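Local coordinates for nidogen-1 (PDB 1GL4), which acts in basement membranes, where it associates tightly with laminin, also binds collagen IV and perlecan, and probably has a role in interactions between cells and the extracellular matrix, at residues Q42-G47 and S156-H161; P49-G54 and H161-I166. All coordinates share one frame; numbering follows the deposited sequence.

Contact 1: Q42-G47 and S156-H161. With ZN (zinc ion), chain C.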
# COMPACT_ATOMS: atom_id res chain seq x y z
N GLN A 42 1.51 -19.75 0.47
CA GLN A 42 0.89 -18.70 1.27
C GLN A 42 -0.49 -18.42 0.66
O GLN A 42 -0.60 -18.20 -0.55
CB GLN A 42 1.73 -17.42 1.22
CG GLN A 42 3.23 -17.59 1.50
CD GLN A 42 3.56 -17.81 2.97
OE1 GLN A 42 2.81 -17.40 3.85
NE2 GLN A 42 4.69 -18.45 3.23
N CYS A 43 -1.53 -18.43 1.49
CA CYS A 43 -2.89 -18.19 1.01
C CYS A 43 -3.69 -17.33 2.00
O CYS A 43 -3.48 -17.43 3.21
CB CYS A 43 -3.64 -19.51 0.81
SG CYS A 43 -2.84 -20.73 -0.29
N VAL A 44 -4.58 -16.49 1.48
CA VAL A 44 -5.44 -15.65 2.32
C VAL A 44 -6.87 -15.71 1.77
O VAL A 44 -7.07 -15.88 0.57
CB VAL A 44 -4.97 -14.17 2.35
CG1 VAL A 44 -3.59 -14.07 2.98
CG2 VAL A 44 -4.96 -13.58 0.94
N ALA A 45 -7.86 -15.60 2.66
CA ALA A 45 -9.26 -15.66 2.26
C ALA A 45 -9.69 -14.46 1.42
O ALA A 45 -9.30 -13.33 1.70
CB ALA A 45 -10.14 -15.75 3.51
N GLU A 46 -10.51 -14.72 0.41
CA GLU A 46 -10.99 -13.65 -0.46
C GLU A 46 -11.82 -12.65 0.35
O GLU A 46 -12.52 -13.04 1.29
CB GLU A 46 -11.85 -14.23 -1.58
CG GLU A 46 -11.13 -15.25 -2.45
CD GLU A 46 -11.97 -15.73 -3.62
OE1 GLU A 46 -13.15 -16.07 -3.40
OE2 GLU A 46 -11.45 -15.77 -4.75
N GLY A 47 -11.73 -11.37 -0.01
CA GLY A 47 -12.47 -10.32 0.67
C GLY A 47 -12.08 -10.01 2.12
O GLY A 47 -12.77 -9.26 2.82
N SER A 156 8.80 -11.76 3.45
CA SER A 156 8.97 -13.14 3.90
C SER A 156 7.70 -13.94 4.20
O SER A 156 7.71 -14.80 5.09
CB SER A 156 9.88 -13.16 5.13
OG SER A 156 11.02 -12.34 4.93
N GLY A 157 6.63 -13.67 3.47
CA GLY A 157 5.39 -14.39 3.68
C GLY A 157 4.63 -14.04 4.94
O GLY A 157 4.87 -13.00 5.57
N ILE A 158 3.69 -14.91 5.31
CA ILE A 158 2.87 -14.72 6.50
C ILE A 158 3.57 -15.36 7.70
O ILE A 158 3.89 -16.55 7.67
CB ILE A 158 1.49 -15.39 6.32
CG1 ILE A 158 0.82 -14.84 5.05
CG2 ILE A 158 0.60 -15.11 7.53
CD1 ILE A 158 -0.44 -15.58 4.65
N ASP A 159 3.81 -14.57 8.75
CA ASP A 159 4.50 -15.11 9.91
C ASP A 159 3.58 -15.84 10.90
O ASP A 159 2.38 -15.99 10.65
CB ASP A 159 5.29 -14.02 10.65
CG ASP A 159 4.41 -13.00 11.36
OD1 ASP A 159 3.22 -13.29 11.63
OD2 ASP A 159 4.93 -11.91 11.67
N GLU A 160 4.16 -16.28 12.00
CA GLU A 160 3.46 -17.03 13.04
C GLU A 160 2.25 -16.31 13.65
O GLU A 160 1.41 -16.95 14.30
CB GLU A 160 4.45 -17.42 14.14
CG GLU A 160 5.10 -16.24 14.85
CD GLU A 160 6.44 -16.60 15.48
OE1 GLU A 160 7.42 -16.78 14.73
OE2 GLU A 160 6.52 -16.70 16.73
N HIS A 161 2.16 -15.00 13.45
CA HIS A 161 1.07 -14.20 13.99
C HIS A 161 -0.03 -13.95 12.96
O HIS A 161 -1.11 -13.47 13.29
CB HIS A 161 1.59 -12.85 14.49
CG HIS A 161 2.78 -12.96 15.40
ND1 HIS A 161 4.00 -12.37 15.10
CD2 HIS A 161 2.95 -13.60 16.58
CE1 HIS A 161 4.86 -12.65 16.07
NE2 HIS A 161 4.25 -13.39 16.97
ZN ZN C . 4.23 -11.03 13.44

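Contact 2: P49-G54 and H161-I166. With ZN (zinc ion), chain C.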
# COMPACT_ATOMS: atom_id res chain seq x y z
N PRO A 49 -9.55 -8.62 5.34
CA PRO A 49 -8.62 -7.54 5.66
C PRO A 49 -7.26 -8.20 5.93
O PRO A 49 -7.22 -9.32 6.46
CB PRO A 49 -9.19 -6.94 6.95
CG PRO A 49 -10.65 -7.27 6.90
CD PRO A 49 -10.63 -8.69 6.35
N GLN A 50 -6.17 -7.54 5.55
CA GLN A 50 -4.83 -8.08 5.78
C GLN A 50 -3.92 -6.96 6.26
O GLN A 50 -4.10 -5.80 5.89
CB GLN A 50 -4.25 -8.70 4.51
CG GLN A 50 -4.96 -9.96 3.99
CD GLN A 50 -4.87 -11.14 4.95
OE1 GLN A 50 -3.83 -11.40 5.55
NE2 GLN A 50 -5.98 -11.87 5.09
N ARG A 51 -2.94 -7.32 7.09
CA ARG A 51 -1.99 -6.34 7.61
C ARG A 51 -0.56 -6.73 7.28
O ARG A 51 -0.22 -7.91 7.24
CB ARG A 51 -2.16 -6.21 9.13
CG ARG A 51 -3.52 -5.65 9.54
CD ARG A 51 -3.66 -5.55 11.05
NE ARG A 51 -3.69 -6.85 11.70
CZ ARG A 51 -3.91 -7.04 13.00
NH1 ARG A 51 -4.11 -6.00 13.80
NH2 ARG A 51 -3.91 -8.27 13.49
N VAL A 52 0.28 -5.72 7.02
CA VAL A 52 1.69 -5.93 6.70
C VAL A 52 2.51 -5.14 7.72
O VAL A 52 2.25 -3.96 7.95
CB VAL A 52 2.03 -5.41 5.28
CG1 VAL A 52 3.36 -5.99 4.82
CG2 VAL A 52 0.92 -5.77 4.30
N ASN A 53 3.50 -5.79 8.33
CA ASN A 53 4.34 -5.15 9.34
C ASN A 53 5.83 -5.38 9.10
O ASN A 53 6.24 -6.43 8.60
CB ASN A 53 3.99 -5.66 10.74
CG ASN A 53 2.63 -5.18 11.20
OD1 ASN A 53 2.40 -3.99 11.38
ND2 ASN A 53 1.71 -6.12 11.40
N GLY A 54 6.64 -4.40 9.49
CA GLY A 54 8.08 -4.53 9.33
C GLY A 54 8.83 -3.32 9.84
O GLY A 54 8.24 -2.37 10.34
N HIS A 161 2.16 -15.00 13.45
CA HIS A 161 1.07 -14.20 13.99
C HIS A 161 -0.03 -13.95 12.96
O HIS A 161 -1.11 -13.47 13.29
CB HIS A 161 1.59 -12.85 14.49
CG HIS A 161 2.78 -12.96 15.40
ND1 HIS A 161 4.00 -12.37 15.10
CD2 HIS A 161 2.95 -13.60 16.58
CE1 HIS A 161 4.86 -12.65 16.07
NE2 HIS A 161 4.25 -13.39 16.97
N GLY A 162 0.26 -14.26 11.70
CA GLY A 162 -0.71 -14.03 10.64
C GLY A 162 -0.45 -12.71 9.94
O GLY A 162 -1.26 -12.23 9.15
N HIS A 163 0.70 -12.11 10.25
CA HIS A 163 1.09 -10.83 9.66
C HIS A 163 1.88 -11.06 8.37
O HIS A 163 2.69 -11.98 8.30
CB HIS A 163 2.03 -10.05 10.59
CG HIS A 163 1.44 -9.71 11.92
ND1 HIS A 163 2.22 -9.35 13.00
CD2 HIS A 163 0.16 -9.63 12.34
CE1 HIS A 163 1.44 -9.06 14.03
NE2 HIS A 163 0.19 -9.22 13.66
N LEU A 164 1.64 -10.24 7.35
CA LEU A 164 2.45 -10.35 6.14
C LEU A 164 3.71 -9.62 6.60
O LEU A 164 3.63 -8.77 7.50
CB LEU A 164 1.81 -9.62 4.95
CG LEU A 164 0.74 -10.36 4.13
CD1 LEU A 164 1.39 -11.48 3.35
CD2 LEU A 164 -0.35 -10.91 5.03
N THR A 165 4.86 -9.92 6.00
CA THR A 165 6.11 -9.29 6.43
C THR A 165 6.84 -8.46 5.38
O THR A 165 6.80 -8.77 4.19
CB THR A 165 7.08 -10.35 6.97
OG1 THR A 165 7.26 -11.37 5.98
CG2 THR A 165 6.52 -10.98 8.25
N ILE A 166 7.51 -7.40 5.84
CA ILE A 166 8.25 -6.52 4.94
C ILE A 166 9.36 -5.75 5.66
O ILE A 166 9.11 -5.04 6.64
CB ILE A 166 7.30 -5.50 4.23
CG1 ILE A 166 8.10 -4.61 3.27
CG2 ILE A 166 6.58 -4.65 5.27
CD1 ILE A 166 7.25 -3.55 2.57
ZN ZN C . 4.23 -11.03 13.44
O HOH W 1 -2.84 -10.21 8.10
O HOH W 2 -2.98 -13.57 6.89

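Contact 1: Q42-G47 and S156-H161
Gly-157 brings its CA to 3.9 Å from Gln-42 CD, at the amide end of the glutamine. A CB at this position would collide with Gln-42 NE2, and the positive phi (73°) is one that glycine adopts easily. At Ile-158 the backbone N donates to Gln-42 OE1 (3.0 Å) in a nearly straight bond, although the donor stands well above the carbonyl plane. A bend at chi2 (-75°) sets CD of the glutamine for this meeting, while NE2 is taken by Glu-133 OE2. The isoleucine side chain runs alongside the glutamine but antiparallel to it, and its CD1 reaches 3.8 Å from Cys-43 O and 3.9 Å from Val-44 CG1. Here the EGF-like module, whose strand 43-45 is tied by the disulfide between Cys-43 and Cys-32, rests on the G2 beta-barrel; Phe-127 also covers Gln-42 and Val-44. An alanine in place of Gln-42 would probably leave Ile-158 N and Glu-133 without their amide partner and open a gap beside Gly-157. Asp-159 points away from the module and binds the zinc ion through OD2 at 2.1 Å. Its OD1 accepts from His-161 N (2.7 Å), forming an Asx turn that curls the loop back, and His-161 ND1 reaches the zinc at 2.1 Å.

Contact 2: P49-G54 and H161-I166
The His-163 ring lies between two groups: Asn-53 ND2 stands 3.6 Å above one face, offset toward the rim, and His-161 CB sits 3.8 Å above the centre of the other. Arg-51 NH2 approaches the edge, near the ring plane, 4.2 Å from His-163 NE2. The Asn-53 amide is turned 68° from the ring, and its OD1 is hydrogen-bonded to His-77 ND1, fixing its rotation. His-163 ND1 completes the zinc site by a long contact of 2.7 Å.

Beside the ring the backbones pair as parallel strands: Leu-164 N donates to Arg-51 O, Asn-53 N to Leu-164 O, and Ile-166 N to Asn-53 O. Val-52 and Leu-164 share the buried face, where Val-52 CG1, anti to the backbone N (chi1 -163°), meets Ile-166 CG2 at 3.5 Å; beta-branched Val-52 and Ile-166 suit extended strands. Gly-54 CA lies 2.9 Å from Ile-166 O, where any CB would clash. Two waters join Gln-50 OE1 to Gly-162 O, one also accepting from Arg-51 N, while Gln-50 NE2 hydrogen-bonds Ser-48 OG. Another protein chain packs on Arg-51, Asn-53 and His-163; His-77 and Tyr-79, both involved in perlecan binding, lie alongside, so this face probably belongs to the perlecan-binding region.

In the fold
Contact 1 is buried and joins two modules, the EGF-like part and the barrel, through one hydrogen bond to a side-chain amide and a little apolar packing. Contact 2 is larger, lies wholly within the barrel, and is only partly buried: its backbone pairing and Val-52 side turn inward, while its histidine, asparagine and arginine meet another protein chain. The two share His-161 and the zinc ion, whose loop runs from strand 149-156 to strand 164-171. They also touch directly, as Gly-157 O and Ser-156 N both probably bond Thr-165 OG1, and Ile-158 packs on Leu-164. Segments 42-47 and 49-54 are close in sequence, and the loop to strand 164-171 meets them one after the other.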